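Local coordinates for protein 5-ketofructose reductase (Gluconobacter sp., PDB 7COK) that reduces 5-ketofructose, probably to fructose with a nicotinamide cofactor, and represents a novel class within the shikimate dehydrogenase family, at residues L50-V54 and A74-H78; D108-L113 and A138-L143; S199-P205 and I226-P230; L216-V222 and L241-L246; L249-V253 and M273-E278. All coordinates share one frame; numbering follows the deposited sequence.

Contact 1. Residues L50-V54 and A74-H78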
# COMPACT_ATOMS: atom_id res chain seq x y z
N LEU A 50 2.06 15.72 4.18
CA LEU A 50 1.19 15.61 3.00
C LEU A 50 1.90 15.77 1.67
O LEU A 50 1.66 14.97 0.77
CB LEU A 50 -0.00 16.57 3.08
CG LEU A 50 -1.00 16.55 1.92
CD1 LEU A 50 -1.74 15.22 1.84
CD2 LEU A 50 -2.01 17.68 2.04
N ALA A 51 2.77 16.78 1.54
CA ALA A 51 3.51 17.00 0.30
C ALA A 51 4.31 15.77 -0.11
O ALA A 51 4.21 15.31 -1.24
CB ALA A 51 4.40 18.24 0.42
N ASP A 52 5.03 15.18 0.84
CA ASP A 52 5.84 13.99 0.57
C ASP A 52 4.99 12.75 0.32
O ASP A 52 5.40 11.87 -0.45
CB ASP A 52 6.83 13.74 1.72
CG ASP A 52 8.01 14.70 1.70
OD1 ASP A 52 8.18 15.49 0.76
OD2 ASP A 52 8.80 14.63 2.66
N ALA A 53 3.83 12.66 0.96
CA ALA A 53 2.95 11.53 0.70
C ALA A 53 2.41 11.58 -0.71
O ALA A 53 2.32 10.53 -1.37
CB ALA A 53 1.80 11.47 1.71
N VAL A 54 2.00 12.76 -1.16
CA VAL A 54 1.50 12.93 -2.52
C VAL A 54 2.57 12.58 -3.56
O VAL A 54 2.33 11.76 -4.45
CB VAL A 54 0.93 14.35 -2.68
CG1 VAL A 54 0.68 14.70 -4.13
CG2 VAL A 54 -0.36 14.47 -1.90
N ALA A 74 -5.65 21.64 1.92
CA ALA A 74 -4.21 21.73 1.77
C ALA A 74 -3.71 21.00 0.51
O ALA A 74 -2.77 21.44 -0.15
CB ALA A 74 -3.54 21.15 3.00
N VAL A 75 -4.37 19.90 0.14
CA VAL A 75 -3.92 19.13 -1.01
C VAL A 75 -3.97 19.92 -2.32
O VAL A 75 -3.24 19.59 -3.24
CB VAL A 75 -4.65 17.75 -1.11
CG1 VAL A 75 -6.05 17.92 -1.69
CG2 VAL A 75 -3.82 16.75 -1.90
N LEU A 76 -4.81 20.96 -2.39
CA LEU A 76 -4.90 21.71 -3.65
C LEU A 76 -3.54 22.25 -4.10
O LEU A 76 -3.28 22.32 -5.31
CB LEU A 76 -5.94 22.83 -3.58
CG LEU A 76 -7.37 22.42 -3.93
CD1 LEU A 76 -8.05 21.75 -2.75
CD2 LEU A 76 -8.13 23.67 -4.36
N ASP A 77 -2.69 22.58 -3.13
CA ASP A 77 -1.30 23.06 -3.38
C ASP A 77 -0.40 22.05 -4.11
O ASP A 77 0.64 22.42 -4.67
CB ASP A 77 -0.61 23.41 -2.05
CG ASP A 77 -1.19 24.62 -1.38
OD1 ASP A 77 -1.59 25.59 -2.08
OD2 ASP A 77 -1.24 24.61 -0.13
N HIS A 78 -0.78 20.78 -4.09
CA HIS A 78 0.10 19.74 -4.61
C HIS A 78 -0.38 19.08 -5.90
O HIS A 78 0.23 18.11 -6.38
CB HIS A 78 0.33 18.69 -3.54
CG HIS A 78 0.68 19.26 -2.21
ND1 HIS A 78 1.83 19.99 -1.99
CD2 HIS A 78 0.02 19.23 -1.03
CE1 HIS A 78 1.86 20.38 -0.73
NE2 HIS A 78 0.78 19.93 -0.12
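Ala74 meets Leu50 first: its CB lies 3.9 Å from Leu50 CD2, the methyl that also reaches over to Val75, 3.8 Å from Val75 N. With CG anti to the backbone N (chi1 -179°), Leu50 leaves helix 50-59 pointing straight at the short 3-10 turn and wedges CD2 between its start and the imidazole of His78. Val75 follows, and its CG2 touches Val54 CG2 at 4.1 Å, the two branched side chains crossing at about a right angle one helical turn on from Leu50. Val75 also rests on Val92 and Cys67, and Val54 on Phe65 and Phe14, so this pair faces the core of the substrate-binding domain. His78 ends the turn. Its ring lies against the backbone of Ala51 in a CH-pi contact, with Ala51 CA 4.0 Å from the ring centroid and 14° off the normal, while Ala51 CB comes to 3.5 Å from His78 CE1 near the rim. Leu50 CD2 approaches the edge of the ring at CD2 of His78, and Asp77 CB backs the opposite face. No hydrogen bond crosses between the segments, so dispersion and burial of apolar groups hold the helix to the turn, with the imidazole serving as a flat packing surface.

Contact 2. Residues D108-L113 and A138-L143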
# COMPACT_ATOMS: atom_id res chain seq x y z
N ASP A 108 -17.67 14.61 -2.55
CA ASP A 108 -18.44 14.67 -1.31
C ASP A 108 -19.91 15.02 -1.52
O ASP A 108 -20.74 14.76 -0.64
CB ASP A 108 -17.82 15.66 -0.31
CG ASP A 108 -16.58 15.12 0.36
OD1 ASP A 108 -16.36 13.89 0.34
OD2 ASP A 108 -15.81 15.91 0.94
N GLY A 109 -20.24 15.61 -2.66
CA GLY A 109 -21.63 15.83 -3.01
C GLY A 109 -22.11 14.87 -4.08
O GLY A 109 -23.31 14.81 -4.34
N LYS A 110 -21.19 14.11 -4.69
CA LYS A 110 -21.55 13.24 -5.83
C LYS A 110 -22.22 11.94 -5.40
O LYS A 110 -23.02 11.41 -6.17
CB LYS A 110 -20.32 12.93 -6.70
CG LYS A 110 -19.76 14.12 -7.45
CD LYS A 110 -18.66 13.73 -8.44
CE LYS A 110 -17.97 14.94 -9.08
NZ LYS A 110 -18.89 15.84 -9.83
N GLY A 111 -21.88 11.42 -4.21
CA GLY A 111 -22.55 10.22 -3.69
C GLY A 111 -24.03 10.51 -3.53
O GLY A 111 -24.87 9.72 -3.93
N PHE A 112 -24.34 11.66 -2.95
CA PHE A 112 -25.72 12.08 -2.79
C PHE A 112 -26.42 12.24 -4.14
O PHE A 112 -27.54 11.75 -4.31
CB PHE A 112 -25.82 13.41 -1.99
CG PHE A 112 -27.12 14.11 -2.21
CD1 PHE A 112 -28.28 13.64 -1.59
CD2 PHE A 112 -27.22 15.17 -3.12
CE1 PHE A 112 -29.51 14.25 -1.82
CE2 PHE A 112 -28.43 15.77 -3.38
CZ PHE A 112 -29.58 15.31 -2.74
N LEU A 113 -25.78 12.94 -5.08
CA LEU A 113 -26.33 13.13 -6.40
C LEU A 113 -26.63 11.82 -7.11
O LEU A 113 -27.71 11.67 -7.69
CB LEU A 113 -25.47 14.09 -7.22
CG LEU A 113 -26.08 14.71 -8.46
CD1 LEU A 113 -27.16 15.72 -8.06
CD2 LEU A 113 -25.04 15.38 -9.34
N ALA A 138 -20.53 20.98 -0.49
CA ALA A 138 -20.35 20.14 -1.69
C ALA A 138 -21.67 19.72 -2.33
O ALA A 138 -21.80 19.74 -3.56
CB ALA A 138 -19.48 18.94 -1.37
N ILE A 139 -22.63 19.34 -1.49
CA ILE A 139 -23.96 18.94 -1.96
C ILE A 139 -24.64 20.12 -2.70
O ILE A 139 -25.18 19.94 -3.77
CB ILE A 139 -24.84 18.39 -0.81
CG1 ILE A 139 -24.34 16.99 -0.46
CG2 ILE A 139 -26.31 18.28 -1.23
CD1 ILE A 139 -24.84 16.50 0.89
N ALA A 140 -24.57 21.32 -2.12
CA ALA A 140 -25.14 22.51 -2.75
C ALA A 140 -24.51 22.78 -4.13
O ALA A 140 -25.21 23.00 -5.11
CB ALA A 140 -25.03 23.71 -1.84
N VAL A 141 -23.17 22.69 -4.20
CA VAL A 141 -22.49 22.91 -5.49
C VAL A 141 -22.91 21.86 -6.50
O VAL A 141 -23.21 22.22 -7.64
CB VAL A 141 -20.96 22.98 -5.33
CG1 VAL A 141 -20.24 22.97 -6.69
CG2 VAL A 141 -20.59 24.25 -4.58
N GLU A 142 -22.89 20.58 -6.13
CA GLU A 142 -23.22 19.53 -7.09
C GLU A 142 -24.66 19.64 -7.61
O GLU A 142 -24.93 19.46 -8.80
CB GLU A 142 -22.96 18.13 -6.53
CG GLU A 142 -21.50 17.81 -6.19
CD GLU A 142 -20.53 17.79 -7.36
OE1 GLU A 142 -20.92 17.89 -8.54
OE2 GLU A 142 -19.31 17.67 -7.11
N LEU A 143 -25.58 19.99 -6.74
CA LEU A 143 -26.96 20.21 -7.16
C LEU A 143 -27.09 21.39 -8.12
O LEU A 143 -27.81 21.30 -9.13
CB LEU A 143 -27.83 20.44 -5.92
CG LEU A 143 -28.33 19.23 -5.13
CD1 LEU A 143 -28.74 19.73 -3.78
CD2 LEU A 143 -29.54 18.62 -5.83
O HOH W 1 -18.76 16.96 -4.55
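Glu142 lies across from Gly109 and Lys110, its side chain directed at the turn that opens helix 110-117. Its CB sits 4.0 Å from Gly109 O, and CG packs on the glycine backbone at 3.7 Å from Gly109 C. A bend at chi2 (-64°) then turns the carboxylate along the flank of Lys110, whose CG lies 3.8 Å from Glu142 CD. At the tip OE1 forms a salt bridge with Lys110 NZ at 3.2 Å, the ammonium standing above the carboxylate plane, 38° out of it; the bond from NZ to OE2 is weak. OE2 also bonds Ser85 OG and lies 2.7 Å from a water that accepts from Gly109 N. The buried carboxylate is thus gripped from several directions, which would probably favour its charged form. Close backbone approach at Gly109 is also used by Ile139, whose CG1 touches its CA. Beyond it Phe112 CD2 lies 3.8 Å from Ile139 CG2, and the Phe112 ring has Leu143 at its edge, all three side chains resting on Ile195 of strand 193-196. Helix 134-145 is the helix of a glycine-rich strand-turn-helix consistent with a dinucleotide-binding Rossmann fold, and helix 110-117 packs beside it over the same sheet.

Contact 3. Residues S199-P205 and I226-P230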
# COMPACT_ATOMS: atom_id res chain seq x y z
N SER A 199 -24.95 16.37 11.73
CA SER A 199 -24.65 15.11 12.40
C SER A 199 -25.70 14.74 13.45
O SER A 199 -25.46 13.83 14.24
CB SER A 199 -23.25 15.14 13.02
OG SER A 199 -22.27 15.23 12.02
N ILE A 200 -26.86 15.40 13.45
CA ILE A 200 -27.91 15.05 14.41
C ILE A 200 -28.58 13.73 14.01
O ILE A 200 -29.27 13.64 13.00
CB ILE A 200 -28.97 16.14 14.64
CG1 ILE A 200 -28.32 17.49 15.00
CG2 ILE A 200 -29.91 15.69 15.75
CD1 ILE A 200 -29.23 18.71 14.87
N GLY A 201 -28.36 12.71 14.83
CA GLY A 201 -28.78 11.37 14.49
C GLY A 201 -27.65 10.40 14.26
O GLY A 201 -27.88 9.20 14.20
N LEU A 202 -26.42 10.93 14.11
CA LEU A 202 -25.21 10.12 13.92
C LEU A 202 -24.96 9.26 15.16
O LEU A 202 -24.74 9.79 16.25
CB LEU A 202 -23.99 11.00 13.62
CG LEU A 202 -22.64 10.33 13.35
CD1 LEU A 202 -22.69 9.34 12.18
CD2 LEU A 202 -21.58 11.39 13.12
N GLY A 203 -25.05 7.94 14.97
CA GLY A 203 -24.90 6.98 16.06
C GLY A 203 -25.99 7.07 17.13
O GLY A 203 -25.83 6.52 18.23
N ASP A 204 -27.09 7.77 16.83
CA ASP A 204 -28.18 7.91 17.79
C ASP A 204 -29.54 7.77 17.11
O ASP A 204 -30.10 8.76 16.61
CB ASP A 204 -28.10 9.23 18.57
CG ASP A 204 -29.12 9.31 19.73
OD1 ASP A 204 -29.98 8.41 19.89
OD2 ASP A 204 -29.06 10.29 20.49
N PRO A 205 -30.11 6.56 17.16
CA PRO A 205 -31.39 6.25 16.53
C PRO A 205 -32.54 7.10 17.08
O PRO A 205 -33.58 7.17 16.42
CB PRO A 205 -31.59 4.76 16.87
CG PRO A 205 -30.84 4.58 18.14
CD PRO A 205 -29.62 5.43 17.97
N ILE A 226 -26.00 11.04 7.02
CA ILE A 226 -25.55 10.14 8.09
C ILE A 226 -25.54 8.67 7.62
O ILE A 226 -26.54 8.18 7.15
CB ILE A 226 -26.42 10.34 9.34
CG1 ILE A 226 -26.14 11.72 9.98
CG2 ILE A 226 -26.23 9.19 10.34
CD1 ILE A 226 -27.19 12.17 10.98
N PRO A 227 -24.38 7.99 7.70
CA PRO A 227 -24.35 6.58 7.23
C PRO A 227 -24.60 5.53 8.30
O PRO A 227 -24.81 4.36 7.98
CB PRO A 227 -22.92 6.44 6.69
CG PRO A 227 -22.11 7.44 7.48
CD PRO A 227 -23.03 8.53 7.97
N ASN A 228 -24.61 5.96 9.56
CA ASN A 228 -24.71 5.07 10.70
C ASN A 228 -25.47 5.75 11.85
O ASN A 228 -24.95 6.70 12.45
CB ASN A 228 -23.30 4.62 11.13
CG ASN A 228 -23.32 3.56 12.22
OD1 ASN A 228 -24.31 2.83 12.35
ND2 ASN A 228 -22.23 3.45 12.98
N PRO A 229 -26.70 5.31 12.16
CA PRO A 229 -27.41 4.26 11.44
C PRO A 229 -27.88 4.72 10.06
O PRO A 229 -28.17 5.89 9.89
CB PRO A 229 -28.62 3.97 12.33
CG PRO A 229 -28.84 5.23 13.13
CD PRO A 229 -27.51 5.93 13.23
N PRO A 230 -27.94 3.80 9.08
CA PRO A 230 -28.39 4.30 7.78
C PRO A 230 -29.86 4.69 7.78
O PRO A 230 -30.24 5.64 7.10
CB PRO A 230 -28.12 3.13 6.83
CG PRO A 230 -28.02 1.93 7.71
CD PRO A 230 -27.47 2.41 9.01
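Two loops at the carboxyl ends of neighbouring parallel strands, 193-196 and 221-224, meet here at the rim of the Rossmann-like sheet, where nucleotide-binding folds of this kind usually place their cofactor and substrate loops. Segment 199-205 carries two overlapping type II beta turns, Ser199 to Leu202 and Gly201 to Asp204, closed by backbone bonds from Leu202 N to Ser199 O and from Asp204 N to Gly201 O. Ile226 drives its CD1 into the first of them. The methyl comes to 3.3 Å from Ile200 O and 3.5 Å from Leu202 N, and so sits against the peptide groups of the turn. With chi1 at -70°, CG1 stands anti to the carbonyl carbon and carries CD1 inward, leaving CG2 to meet Leu202 CD1 at 4.0 Å. That leucine methyl also approaches Asn228 O, at 3.5 Å, and lies beside the ring of Pro227.

One hydrogen bond joins the loops. Gly203 N donates to Asn228 O at 2.8 Å, with an N-H...O angle of 160° and the donor tilted 17° from the carbonyl plane. The peptide following Asn228 is cis, and the Pro229 ring turns its CD toward the second turn, 3.4 Å from Gly201 O and 3.6 Å from Gly203 N. The proline-rich segment is backed by the C-terminal helices: Pro227 touches Leu252 of helix 248-264 and Phe281 of helix 270-281, and Pro230 rests on Leu249 and Glu278. Segment 226-230, just before helix 233-240 in the chain, thus leans the loop pair on these helices.

Contact 4. Residues L216-V222 and L241-L246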
# COMPACT_ATOMS: atom_id res chain seq x y z
N LEU A 216 -43.64 18.54 5.21
CA LEU A 216 -43.31 17.67 4.07
C LEU A 216 -44.57 17.24 3.37
O LEU A 216 -45.57 16.93 4.02
CB LEU A 216 -42.59 16.41 4.54
CG LEU A 216 -41.11 16.44 4.94
CD1 LEU A 216 -40.76 15.14 5.64
CD2 LEU A 216 -40.25 16.57 3.71
N THR A 217 -44.53 17.22 2.04
CA THR A 217 -45.53 16.49 1.25
C THR A 217 -45.01 15.06 1.05
O THR A 217 -43.80 14.79 1.20
CB THR A 217 -45.85 17.16 -0.11
OG1 THR A 217 -44.78 16.95 -1.04
CG2 THR A 217 -46.13 18.66 0.02
N LYS A 218 -45.91 14.15 0.71
CA LYS A 218 -45.53 12.77 0.39
C LYS A 218 -44.65 12.66 -0.86
O LYS A 218 -43.97 11.63 -1.06
CB LYS A 218 -46.77 11.90 0.18
CG LYS A 218 -47.54 11.56 1.44
CD LYS A 218 -48.82 10.83 1.08
CE LYS A 218 -49.19 9.81 2.14
NZ LYS A 218 -50.24 8.89 1.64
N GLU A 219 -44.65 13.72 -1.67
CA GLU A 219 -43.85 13.83 -2.89
C GLU A 219 -42.41 14.27 -2.64
O GLU A 219 -41.54 14.13 -3.52
CB GLU A 219 -44.48 14.85 -3.83
CG GLU A 219 -45.68 14.37 -4.62
CD GLU A 219 -46.01 15.31 -5.75
OE1 GLU A 219 -45.24 15.38 -6.73
OE2 GLU A 219 -47.05 16.00 -5.66
N THR A 220 -42.16 14.83 -1.45
CA THR A 220 -40.83 15.36 -1.11
C THR A 220 -39.86 14.20 -0.97
O THR A 220 -40.14 13.23 -0.26
CB THR A 220 -40.84 16.16 0.19
OG1 THR A 220 -41.92 17.10 0.16
CG2 THR A 220 -39.52 16.95 0.34
N VAL A 221 -38.73 14.30 -1.65
CA VAL A 221 -37.63 13.33 -1.53
C VAL A 221 -36.81 13.75 -0.31
O VAL A 221 -36.41 14.90 -0.20
CB VAL A 221 -36.79 13.29 -2.81
CG1 VAL A 221 -35.61 12.34 -2.67
CG2 VAL A 221 -37.67 12.86 -3.98
N VAL A 222 -36.59 12.82 0.61
CA VAL A 222 -35.91 13.13 1.88
C VAL A 222 -34.63 12.29 1.95
O VAL A 222 -34.66 11.07 1.84
CB VAL A 222 -36.83 12.87 3.09
CG1 VAL A 222 -36.15 13.31 4.36
CG2 VAL A 222 -38.16 13.59 2.97
N LEU A 241 -44.39 8.92 6.82
CA LEU A 241 -45.28 9.90 6.21
C LEU A 241 -45.58 9.60 4.75
O LEU A 241 -46.44 10.23 4.15
CB LEU A 241 -44.72 11.32 6.37
CG LEU A 241 -44.69 11.90 7.79
CD1 LEU A 241 -44.08 13.30 7.81
CD2 LEU A 241 -46.06 11.91 8.46
N GLY A 242 -44.89 8.62 4.17
CA GLY A 242 -45.08 8.25 2.78
C GLY A 242 -44.02 8.75 1.82
O GLY A 242 -44.17 8.55 0.61
N CYS A 243 -42.96 9.37 2.35
CA CYS A 243 -41.87 9.93 1.54
C CYS A 243 -40.87 8.90 1.02
O CYS A 243 -40.56 7.91 1.70
CB CYS A 243 -41.12 10.99 2.35
SG CYS A 243 -42.14 12.41 2.78
N THR A 244 -40.36 9.17 -0.18
CA THR A 244 -39.23 8.43 -0.73
C THR A 244 -37.99 8.92 0.02
O THR A 244 -37.78 10.13 0.11
CB THR A 244 -39.08 8.69 -2.23
OG1 THR A 244 -40.22 8.15 -2.90
CG2 THR A 244 -37.82 8.02 -2.80
N THR A 245 -37.22 7.98 0.56
CA THR A 245 -36.00 8.30 1.34
C THR A 245 -34.70 7.77 0.75
O THR A 245 -34.66 6.72 0.10
CB THR A 245 -36.10 7.79 2.79
OG1 THR A 245 -36.24 6.36 2.79
CG2 THR A 245 -37.30 8.42 3.54
N LEU A 246 -33.62 8.52 1.00
CA LEU A 246 -32.28 8.13 0.58
C LEU A 246 -31.32 8.18 1.74
O LEU A 246 -31.11 9.22 2.34
CB LEU A 246 -31.79 9.04 -0.55
CG LEU A 246 -32.73 9.08 -1.76
CD1 LEU A 246 -32.43 10.27 -2.65
CD2 LEU A 246 -32.65 7.78 -2.53
O HOH W 2 -41.40 11.19 -1.85
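Val222 and Thr245 pair in parallel, and both backbone polar groups of Val222 are used by segment 241-246. Its N donates to Thr244 O at 3.0 Å, almost straight at 171°, and its O accepts from Leu246 N at 2.9 Å, the donor lying in the carbonyl plane. The same oxygen takes a CA-H...O contact from Thr245 CA at 3.1 Å. Ahead of the bridge, where the Lys218 turn crosses Cys243, a water links the two segments: it donates to Lys218 O and Thr220 O and accepts from Thr244 N at 2.8 Å. Thr217 O is taken by Thr220 N within its type I turn, and Cys243 SG comes close to the same oxygen, at 3.3 Å. Chi1 of -64° sets that sulfur beside its own backbone N, where it also meets Leu216 CD1. Cys243 CB touches Val222 CG2 at 4.0 Å, on the side packed by helix 233-240, whereas Val221 CG1 meets Leu246 CD1 at 3.8 Å on the side next to Leu116. Gly242 leaves helix 233-240 through a Schellman motif, bringing Leu241 O against Lys218 CG. In this beta-alpha-beta crossover the strand bonds fix the register, and the water extends the polar link to the turn before the strand.

Contact 5. Residues L249-V253 and M273-E278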
# COMPACT_ATOMS: atom_id res chain seq x y z
N LEU A 249 -25.62 5.72 3.95
CA LEU A 249 -24.72 4.58 3.69
C LEU A 249 -24.67 4.35 2.18
O LEU A 249 -23.57 4.23 1.62
CB LEU A 249 -25.18 3.35 4.49
CG LEU A 249 -24.34 2.07 4.51
CD1 LEU A 249 -24.74 1.24 5.72
CD2 LEU A 249 -24.52 1.24 3.26
N GLY A 250 -25.83 4.37 1.52
CA GLY A 250 -25.86 4.30 0.06
C GLY A 250 -25.02 5.40 -0.59
O GLY A 250 -24.40 5.22 -1.64
N MET A 251 -25.02 6.58 0.03
CA MET A 251 -24.28 7.71 -0.53
C MET A 251 -22.77 7.49 -0.43
O MET A 251 -22.02 7.77 -1.37
CB MET A 251 -24.66 9.01 0.18
CG MET A 251 -26.09 9.44 -0.01
SD MET A 251 -26.33 11.01 0.84
CE MET A 251 -28.10 10.95 1.12
N LEU A 252 -22.33 6.98 0.71
CA LEU A 252 -20.94 6.59 0.88
C LEU A 252 -20.53 5.52 -0.14
O LEU A 252 -19.46 5.61 -0.74
CB LEU A 252 -20.71 6.08 2.29
CG LEU A 252 -20.19 6.98 3.40
CD1 LEU A 252 -19.87 6.09 4.58
CD2 LEU A 252 -18.97 7.78 2.97
N VAL A 253 -21.38 4.52 -0.34
CA VAL A 253 -21.10 3.51 -1.35
C VAL A 253 -20.95 4.14 -2.73
O VAL A 253 -19.97 3.87 -3.44
CB VAL A 253 -22.17 2.40 -1.32
CG1 VAL A 253 -22.03 1.45 -2.50
CG2 VAL A 253 -22.06 1.63 -0.01
N MET A 273 -20.35 -3.62 -1.36
CA MET A 273 -19.78 -2.49 -0.65
C MET A 273 -20.70 -2.07 0.51
O MET A 273 -20.24 -1.88 1.64
CB MET A 273 -19.54 -1.34 -1.62
CG MET A 273 -18.44 -1.70 -2.60
SD MET A 273 -18.29 -0.51 -3.93
CE MET A 273 -17.41 0.80 -3.07
N ALA A 274 -22.00 -2.00 0.22
CA ALA A 274 -23.00 -1.65 1.21
C ALA A 274 -23.07 -2.65 2.34
O ALA A 274 -23.06 -2.27 3.51
CB ALA A 274 -24.36 -1.53 0.56
N GLN A 275 -23.10 -3.94 1.99
CA GLN A 275 -23.15 -4.98 3.01
C GLN A 275 -21.93 -4.95 3.91
O GLN A 275 -22.05 -5.13 5.13
CB GLN A 275 -23.39 -6.38 2.41
CG GLN A 275 -23.76 -7.46 3.47
CD GLN A 275 -24.92 -7.07 4.40
OE1 GLN A 275 -25.85 -6.37 4.01
NE2 GLN A 275 -24.86 -7.52 5.65
N THR A 276 -20.76 -4.63 3.34
CA THR A 276 -19.53 -4.48 4.12
C THR A 276 -19.66 -3.37 5.19
O THR A 276 -19.29 -3.57 6.36
CB THR A 276 -18.35 -4.20 3.17
OG1 THR A 276 -18.20 -5.31 2.29
CG2 THR A 276 -17.04 -3.98 3.92
N LEU A 277 -20.20 -2.21 4.80
CA LEU A 277 -20.46 -1.13 5.75
C LEU A 277 -21.55 -1.51 6.77
O LEU A 277 -21.39 -1.23 7.96
CB LEU A 277 -20.85 0.15 5.00
CG LEU A 277 -19.82 0.92 4.18
CD1 LEU A 277 -20.52 2.18 3.67
CD2 LEU A 277 -18.61 1.30 5.02
N GLU A 278 -22.60 -2.20 6.34
CA GLU A 278 -23.65 -2.65 7.29
C GLU A 278 -23.05 -3.56 8.36
O GLU A 278 -23.35 -3.40 9.56
CB GLU A 278 -24.78 -3.38 6.58
CG GLU A 278 -25.56 -2.59 5.54
CD GLU A 278 -26.70 -1.74 6.08
OE1 GLU A 278 -26.95 -1.71 7.30
OE2 GLU A 278 -27.37 -1.08 5.25
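Val253 sets its two methyls astride the start of segment 273-278: CG2 presses on the backbone of Ala274, 3.6 Å from its CA, while CG1 lies 3.8 Å from Met273 CB. The small Ala274 makes the hollow here, and its CB is met at 3.9 Å both by Val253 CG2 and by CD2 of Leu249, one turn earlier on the other helix. Leu249 is the main projection. Having CG anti to the backbone N (chi1 -174°) thrusts its branch across the gap, where CD2 settles over Ala274 and CD1 against the bent chain of Glu278, 3.5 Å from OE2. In return Leu277 slides past Leu249 in the opposite sense and pushes its CD1 among three side chains, 3.9 Å from Leu249 CG, 4.0 Å from Val253 CG2 and 4.1 Å from Leu252 CD1. Each helix thus sends bulky groups into gaps of the other, though the segment axes pass 9.5 Å apart at closest approach, with 128° between their directions, well short of antiparallel. Helix 23-34 covers one flank of the joint, with Met26 on Val253, Met273 and Leu277. The loop after strand 221-224 lies on another side, and Met251 turns toward Phe112 of helix 110-117.

In the fold
The contacts follow the chain order, except that contacts 3 and 4 interleave, sharing the chain around strand 221-224. Contact 1 lies in the substrate-binding domain; its centre is about 41 Å from that of contact 4, on the opposite side of the chain's centre. In the parallel Rossmann-type sheet, contact 4 joins two strands, contact 2 packs helices on it, and contact 3 joins loops at its strand ends; contact 2 is about 6 Å from the chain's centre and 19 Å from each of the others, centre to centre. Contact 5 connects them: Met251 packs on contacts 2 and 4, while helix 248-264 touches the loop of contact 3. Its helices also reach helix 23-34, tying the presumed cofactor half to the substrate half.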